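C-1-tetrahydrofolate synthase, cytoplasmic, putative (Trypanosoma brucei, PDB 4CJX) probably oxidises methylenetetrahydrofolate with NADP+ and hydrolyses the resulting methenyltetrahydrofolate, acting as a homodimer in one-carbon metabolism. Local coordinates at residues A170-E173 / L174-C177. Sequence-based numbering, arbitrary orientation.
Sequences AVME and LLRC
E173 and R176, one turn apart on the alpha helix 166-178, form an i to i+3 salt bridge, a worked example of an ion pair set on a regular helix that is packed between neighbouring helices. R176 NH1 donates to E173 OE1 over 3.3 Å, a long bond with an N-H...O angle of 156°. The oxygen receives it on its syn lone pair and lies close to the guanidinium plane, at the edge of that group, while the two flat groups stand almost perpendicular, 85° apart. A bend at chi2 of 68° turns the glutamate carboxylate towards the C-terminal end of the helix, where the arginine, extended from CG to NE, passes it with CD 3.6 Å from OE1.

Round the helix from the ion pair, L175 CD1 meets V171 CG1 at 4.2 Å, an i to i+4 contact, and M172 SD at 4.3 Å. Both leucines carry CG beside the backbone N, which brings L174 CG within 3.4 Å of A170 O. Beneath the side chains run four successive i to i+4 backbone hydrogen bonds, from L174 N to A170 O through C177 N to E173 O.

V171, M172 and L175 pack on helix 197-206, whereas A170, E173 and L174 touch helix 296-316, and E173 also reaches I37 of helix 30-51. Helix 166-178, itself within the NAD(P)-binding domain, is thus packed between these neighbours, and the bound inhibitor lies about 9 Å from the side chain of A170. Back at the ion pair, R176 CB lies 3.4 Å from E173 O.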
loop_
_atom_site.group_PDB
_atom_site.type_symbol
_atom_site.label_atom_id
_atom_site.label_comp_id
_atom_site.label_asym_id
_atom_site.label_seq_id
_atom_site.Cartn_x
_atom_site.Cartn_y
_atom_site.Cartn_z
ATOM N N ALA B 170 -5.025 -14.507 7.207
ATOM C CA ALA B 170 -5.251 -15.925 7.032
ATOM C C ALA B 170 -4.235 -16.519 6.044
ATOM O O ALA B 170 -3.745 -17.601 6.283
ATOM C CB ALA B 170 -6.662 -16.175 6.534
ATOM N N VAL B 171 -3.919 -15.797 4.968
ATOM C CA VAL B 171 -2.926 -16.247 4.001
ATOM C C VAL B 171 -1.587 -16.413 4.678
ATOM O O VAL B 171 -0.903 -17.441 4.495
ATOM C CB VAL B 171 -2.770 -15.271 2.818
ATOM C CG1 VAL B 171 -1.535 -15.598 2.016
ATOM C CG2 VAL B 171 -4.000 -15.316 1.922
ATOM N N MET B 172 -1.202 -15.401 5.457
ATOM C CA MET B 172 0.093 -15.434 6.115
ATOM C C MET B 172 0.120 -16.573 7.131
ATOM O O MET B 172 1.126 -17.273 7.270
ATOM C CB MET B 172 0.434 -14.075 6.783
ATOM C CG MET B 172 0.598 -12.900 5.827
ATOM S SD MET B 172 1.608 -13.232 4.374
ATOM C CE MET B 172 3.275 -13.195 5.029
ATOM N N GLU B 173 -1.005 -16.801 7.804
ATOM C CA GLU B 173 -1.105 -17.912 8.751
ATOM C C GLU B 173 -0.987 -19.284 8.052
ATOM O O GLU B 173 -0.370 -20.209 8.590
ATOM C CB GLU B 173 -2.415 -17.813 9.545
ATOM C CG GLU B 173 -2.723 -18.983 10.473
ATOM C CD GLU B 173 -1.783 -19.107 11.676
ATOM O OE1 GLU B 173 -1.046 -18.154 12.015
ATOM O OE2 GLU B 173 -1.793 -20.196 12.284
ATOM N N LEU B 174 -1.587 -19.418 6.875
ATOM C CA LEU B 174 -1.463 -20.660 6.137
ATOM C C LEU B 174 -0.039 -20.885 5.602
ATOM O O LEU B 174 0.429 -22.011 5.619
ATOM C CB LEU B 174 -2.516 -20.744 5.034
ATOM C CG LEU B 174 -3.913 -20.936 5.644
ATOM C CD1 LEU B 174 -4.963 -20.841 4.576
ATOM C CD2 LEU B 174 -4.061 -22.260 6.361
ATOM N N LEU B 175 0.650 -19.817 5.177
ATOM C CA LEU B 175 2.094 -19.913 4.839
ATOM C C LEU B 175 2.963 -20.331 6.035
ATOM O O LEU B 175 3.890 -21.140 5.917
ATOM C CB LEU B 175 2.614 -18.618 4.216
ATOM C CG LEU B 175 2.050 -18.340 2.817
ATOM C CD1 LEU B 175 2.437 -16.953 2.320
ATOM C CD2 LEU B 175 2.498 -19.382 1.801
ATOM N N ARG B 176 2.642 -19.790 7.197
ATOM C CA ARG B 176 3.319 -20.150 8.444
ATOM C C ARG B 176 3.138 -21.654 8.748
ATOM O O ARG B 176 4.090 -22.354 9.136
ATOM C CB ARG B 176 2.712 -19.298 9.553
ATOM C CG ARG B 176 3.401 -19.344 10.884
ATOM C CD ARG B 176 2.491 -18.704 11.923
ATOM N NE ARG B 176 3.121 -18.598 13.227
ATOM C CZ ARG B 176 2.529 -18.088 14.306
ATOM N NH1 ARG B 176 1.271 -17.636 14.245
ATOM N NH2 ARG B 176 3.193 -18.026 15.455
ATOM N N CYS B 177 1.901 -22.127 8.578
ATOM C CA CYS B 177 1.569 -23.531 8.797
ATOM C C CYS B 177 2.333 -24.437 7.831
ATOM O O CYS B 177 2.816 -25.504 8.226
ATOM C CB CYS B 177 0.062 -23.774 8.629
ATOM S SG CYS B 177 -0.980 -23.064 9.922
#